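Local coordinates for LPP20 lipofamily protein (Helicobacter pylori R046Wa, PDB 4KZS) that is a secreted protein of unknown function from a human gastric pathogen, with a three-helix bundle and a possible link to the outer membrane and Tol-Pal system, at residues Lys169-Tyr172 with Gln173-Lys177; Ser248-Val251 with Asp252-Asn255. All coordinates share one frame; numbering follows the deposited sequence.

Contact 1 of 2, residues Lys169-Tyr172 with Gln173-Lys177; sequences KIYY and QNAFK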
loop_
_atom_site.group_PDB
_atom_site.type_symbol
_atom_site.label_atom_id
_atom_site.label_comp_id
_atom_site.label_asym_id
_atom_site.label_seq_id
_atom_site.Cartn_x
_atom_site.Cartn_y
_atom_site.Cartn_z
ATOM N N LYS A 169 -3.204 -4.655 -15.273
ATOM C CA LYS A 169 -3.236 -6.008 -15.831
ATOM C C LYS A 169 -2.325 -6.947 -15.071
ATOM O O LYS A 169 -2.782 -7.859 -14.405
ATOM C CB LYS A 169 -2.893 -6.027 -17.323
ATOM C CG LYS A 169 -3.022 -7.406 -17.955
ATOM C CD LYS A 169 -4.482 -7.867 -18.019
ATOM C CE LYS A 169 -4.600 -9.257 -18.636
ATOM N NZ LYS A 169 -5.974 -9.743 -18.887
ATOM N N ILE A 170 -1.031 -6.713 -15.137
ATOM C CA ILE A 170 -0.081 -7.576 -14.419
ATOM C C ILE A 170 -0.464 -7.829 -12.962
ATOM O O ILE A 170 -0.097 -8.848 -12.389
ATOM C CB ILE A 170 1.298 -6.939 -14.471
ATOM C CG1 ILE A 170 1.777 -6.908 -15.915
ATOM C CG2 ILE A 170 2.272 -7.657 -13.553
ATOM C CD1 ILE A 170 2.869 -5.883 -16.128
ATOM N N TYR A 171 -1.181 -6.878 -12.366
ATOM C CA TYR A 171 -1.605 -6.939 -10.951
ATOM C C TYR A 171 -2.831 -7.843 -10.778
ATOM O O TYR A 171 -2.825 -8.751 -9.963
ATOM C CB TYR A 171 -1.929 -5.527 -10.431
ATOM C CG TYR A 171 -2.506 -5.477 -9.033
ATOM C CD1 TYR A 171 -3.765 -4.949 -8.784
ATOM C CD2 TYR A 171 -1.787 -5.950 -7.963
ATOM C CE1 TYR A 171 -4.284 -4.882 -7.490
ATOM C CE2 TYR A 171 -2.269 -5.870 -6.674
ATOM C CZ TYR A 171 -3.535 -5.345 -6.439
ATOM O OH TYR A 171 -4.016 -5.293 -5.131
ATOM N N TYR A 172 -3.880 -7.590 -11.553
ATOM C CA TYR A 172 -5.066 -8.434 -11.511
ATOM C C TYR A 172 -4.794 -9.847 -11.961
ATOM O O TYR A 172 -5.404 -10.782 -11.426
ATOM C CB TYR A 172 -6.264 -7.803 -12.216
ATOM C CG TYR A 172 -6.816 -6.678 -11.395
ATOM C CD1 TYR A 172 -7.013 -5.433 -11.934
ATOM C CD2 TYR A 172 -7.079 -6.845 -10.032
ATOM C CE1 TYR A 172 -7.506 -4.363 -11.172
ATOM C CE2 TYR A 172 -7.561 -5.791 -9.249
ATOM C CZ TYR A 172 -7.766 -4.553 -9.831
ATOM O OH TYR A 172 -8.209 -3.499 -9.093
ATOM N N GLN A 173 -3.816 -10.039 -12.841
ATOM C CA GLN A 173 -3.562 -11.394 -13.287
ATOM C C GLN A 173 -2.533 -12.192 -12.533
ATOM O O GLN A 173 -2.345 -13.350 -12.828
ATOM C CB GLN A 173 -3.348 -11.491 -14.788
ATOM C CG GLN A 173 -2.079 -10.874 -15.281
ATOM C CD GLN A 173 -1.767 -11.333 -16.682
ATOM O OE1 GLN A 173 -1.143 -12.368 -16.876
ATOM N NE2 GLN A 173 -2.215 -10.573 -17.668
ATOM N N ASN A 174 -1.896 -11.610 -11.540
ATOM C CA ASN A 174 -0.870 -12.347 -10.813
ATOM C C ASN A 174 -0.915 -12.013 -9.359
ATOM O O ASN A 174 -0.506 -12.823 -8.524
ATOM C CB ASN A 174 0.536 -12.000 -11.328
ATOM C CG ASN A 174 0.743 -12.396 -12.773
ATOM O OD1 ASN A 174 0.684 -13.580 -13.113
ATOM N ND2 ASN A 174 0.980 -11.413 -13.636
ATOM N N ALA A 175 -1.376 -10.810 -9.041
ATOM C CA ALA A 175 -1.113 -10.283 -7.711
ATOM C C ALA A 175 -2.343 -10.035 -6.881
ATOM O O ALA A 175 -2.270 -10.204 -5.682
ATOM C CB ALA A 175 -0.267 -9.022 -7.785
ATOM N N PHE A 176 -3.464 -9.625 -7.474
ATOM C CA PHE A 176 -4.686 -9.457 -6.672
ATOM C C PHE A 176 -5.135 -10.826 -6.216
ATOM O O PHE A 176 -5.529 -11.672 -7.002
ATOM C CB PHE A 176 -5.785 -8.726 -7.405
ATOM C CG PHE A 176 -6.937 -8.349 -6.529
ATOM C CD1 PHE A 176 -6.791 -7.381 -5.555
ATOM C CD2 PHE A 176 -8.200 -8.941 -6.705
ATOM C CE1 PHE A 176 -7.868 -7.015 -4.738
ATOM C CE2 PHE A 176 -9.285 -8.583 -5.903
ATOM C CZ PHE A 176 -9.122 -7.617 -4.902
ATOM N N LYS A 177 -5.000 -11.010 -4.916
ATOM C CA LYS A 177 -5.095 -12.295 -4.222
ATOM C C LYS A 177 -3.749 -12.862 -3.702
ATOM O O LYS A 177 -3.317 -12.555 -2.584
ATOM C CB LYS A 177 -6.006 -13.265 -4.946
ATOM C CG LYS A 177 -7.431 -12.717 -4.756
ATOM C CD LYS A 177 -7.669 -12.219 -3.313
ATOM C CE LYS A 177 -8.542 -10.986 -3.293
ATOM N NZ LYS A 177 -8.975 -10.545 -1.920
#

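Contact 2 of 2, residues Ser248-Val251 with Asp252-Asn255; sequences SLEV and DEKN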
loop_
_atom_site.group_PDB
_atom_site.type_symbol
_atom_site.label_atom_id
_atom_site.label_comp_id
_atom_site.label_asym_id
_atom_site.label_seq_id
_atom_site.Cartn_x
_atom_site.Cartn_y
_atom_site.Cartn_z
ATOM N N SER A 248 -16.806 -27.725 16.466
ATOM C CA SER A 248 -16.942 -26.660 15.472
ATOM C C SER A 248 -16.806 -25.260 16.061
ATOM O O SER A 248 -16.537 -24.312 15.335
ATOM C CB SER A 248 -18.286 -26.783 14.746
ATOM O OG SER A 248 -19.371 -26.710 15.653
ATOM N N LEU A 249 -16.980 -25.140 17.372
ATOM C CA LEU A 249 -16.868 -23.856 18.052
ATOM C C LEU A 249 -15.401 -23.334 18.126
ATOM O O LEU A 249 -15.161 -22.172 18.463
ATOM C CB LEU A 249 -17.562 -23.925 19.429
ATOM C CG LEU A 249 -18.857 -24.768 19.553
ATOM C CD1 LEU A 249 -19.352 -24.842 20.989
ATOM C CD2 LEU A 249 -19.979 -24.277 18.652
ATOM N N GLU A 250 -14.435 -24.184 17.777
ATOM C CA GLU A 250 -13.042 -23.766 17.578
ATOM C C GLU A 250 -12.904 -23.069 16.205
ATOM O O GLU A 250 -11.838 -23.094 15.577
ATOM C CB GLU A 250 -12.105 -24.993 17.704
ATOM C CG GLU A 250 -10.604 -24.778 17.439
ATOM C CD GLU A 250 -9.792 -26.082 17.410
ATOM O OE1 GLU A 250 -9.673 -26.733 18.471
ATOM O OE2 GLU A 250 -9.256 -26.466 16.340
ATOM N N VAL A 251 -13.995 -22.448 15.747
ATOM C CA VAL A 251 -14.029 -21.643 14.513
ATOM C C VAL A 251 -12.863 -20.664 14.470
ATOM O O VAL A 251 -12.489 -20.181 13.413
ATOM C CB VAL A 251 -15.359 -20.845 14.393
ATOM C CG1 VAL A 251 -15.466 -19.736 15.434
ATOM C CG2 VAL A 251 -15.527 -20.253 13.008
ATOM N N ASP A 252 -12.299 -20.394 15.647
ATOM C CA ASP A 252 -11.244 -19.407 15.824
ATOM C C ASP A 252 -9.935 -19.699 15.144
ATOM O O ASP A 252 -9.234 -18.753 14.819
ATOM C CB ASP A 252 -10.985 -19.133 17.307
ATOM C CG ASP A 252 -11.628 -17.844 17.776
ATOM O OD1 ASP A 252 -12.848 -17.692 17.552
ATOM O OD2 ASP A 252 -10.913 -16.989 18.361
ATOM N N GLU A 253 -9.565 -20.967 14.935
ATOM C CA GLU A 253 -8.312 -21.190 14.212
ATOM C C GLU A 253 -8.391 -20.480 12.864
ATOM O O GLU A 253 -7.374 -20.158 12.249
ATOM C CB GLU A 253 -7.943 -22.660 14.024
ATOM C CG GLU A 253 -6.602 -22.776 13.284
ATOM C CD GLU A 253 -6.069 -24.186 13.087
ATOM O OE1 GLU A 253 -6.862 -25.112 12.820
ATOM O OE2 GLU A 253 -4.833 -24.358 13.172
ATOM N N LYS A 254 -9.623 -20.218 12.438
ATOM C CA LYS A 254 -9.905 -19.473 11.218
ATOM C C LYS A 254 -9.903 -17.968 11.533
ATOM O O LYS A 254 -9.037 -17.214 11.074
ATOM C CB LYS A 254 -11.260 -19.947 10.656
ATOM C CG LYS A 254 -11.747 -19.286 9.381
ATOM C CD LYS A 254 -13.004 -19.955 8.832
ATOM C CE LYS A 254 -14.181 -19.830 9.779
ATOM N NZ LYS A 254 -14.444 -18.413 10.147
ATOM N N ASN A 255 -10.871 -17.559 12.345
ATOM C CA ASN A 255 -11.026 -16.177 12.800
ATOM C C ASN A 255 -9.691 -15.560 13.251
ATOM O O ASN A 255 -9.482 -14.346 13.185
ATOM C CB ASN A 255 -12.042 -16.135 13.961
ATOM C CG ASN A 255 -13.146 -17.203 13.848
ATOM O OD1 ASN A 255 -13.821 -17.520 14.835
ATOM N ND2 ASN A 255 -13.334 -17.755 12.650
#

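Contact 1 of 2, residues Lys169-Tyr172 with Gln173-Lys177
K169 gives its carbonyl to the backbone amide of Q173: Q173 N lies 2.9 Å from K169 O, almost straight out from the C=O, in an i to i+4 bond of the helical kind. One residue on, I170 O is taken by a side chain. N174 ND2 meets I170 O at 3.0 Å in the carbonyl plane, on a lone pair, although the oxygen lies 21° out of the plane of the amide. The asparagine side chain thereby turns back to the I170 carbonyl, across the direction of the isoleucine side chain.

Y171 O carries both an i+4 bond from A175 N and an i+5 bond from F176 N, each 2.7 Å from Y171 O, the two donors arriving from opposite faces of the carbonyl plane; N174 N adds a weak third bond. This doubly held carbonyl lies in the turn between helix 165-172 and strand 179-182. With CG anti to the backbone N (chi1 174°), the Y171 ring lies obliquely across A175 and F176. Y171 CD2 rests 3.4 Å from A175 CB, F176 N lies over one face of the ring, and OH reaches the edge of the F176 ring. Y171 and A175 both touch M140 of helix 135-157, and Y171 also L144, placing the turn against that helix.

Y172 completes an aromatic cluster with Y171 and F176. It lies beside F176, pointing the same way, and presents its CD2-CE2 edge to the F176 face in an offset edge-to-face pair, ring centroids of Y172 and F176 5.5 Å apart and planes at 79°.

Contact 2 of 2, residues Ser248-Val251 with Asp252-Asn255
The carbonyl oxygen of V251 is held by two backbone amides of helix 252-262. K254 N lies 3.0 Å from V251 O, a bond whose donor position is less certain, and N255 N lies 3.3 Å from the same V251 O, in the carbonyl plane and on a lone pair, with an N-H...O angle of 163°. An i+3 and an i+4 donor thus share one acceptor near the N-terminal end of the helix. One residue earlier, E250 O receives E253 N at 3.2 Å; the amide comes from above the carbonyl plane, 43° out of it, as the chain passes from the 3-10 turn at S248-L249 toward the helix.

Around these bonds the V251 side chain leans toward K254. CG2, anti to the backbone N, meets the aliphatic end of the lysine, whose CE lies 3.5 Å from V251 CG2. The lysine chain starts extended but is bent at chi3 and chi4, which curls CE and NZ back over the valine, so the two side chains meet at an angle. K254 also touches A195 and A199 of helix 190-200, joining two helices that both belong to the C-terminal domain.

E250 and E253 bring their carboxylates near each other, E250 OE2 standing 4.5 Å from E253 OE1. E253 OE2 is bonded to the backbone N of S223, while E250 OE2 also lies close to D222 OD1, another acid. Three acidic groups gathered in this partly buried place may raise the proton affinity of one of them, an effect that the S223 amide and the nearby helix N-terminus would probably counter in part.

The two contacts lie near helix ends of opposite polarity. Contact 1 is near the C-terminal end of helix 165-172, in the passage to strand 179-182, the central strand of the small parallel sheet; contact 2 is near the N-terminal end of helix 252-262, the last of the modelled chain. They come in series along the sequence, with that sheet and helix 190-200 between them. The centres of contacts 1 and 2 are 30 Å apart. Even the nearest atoms of contacts 1 and 2 stay about 15 Å apart, so the two do not touch. Contact 1 packs against helix 135-157 and contact 2 against helix 190-200, so each ties its own helix end to a different helical neighbour.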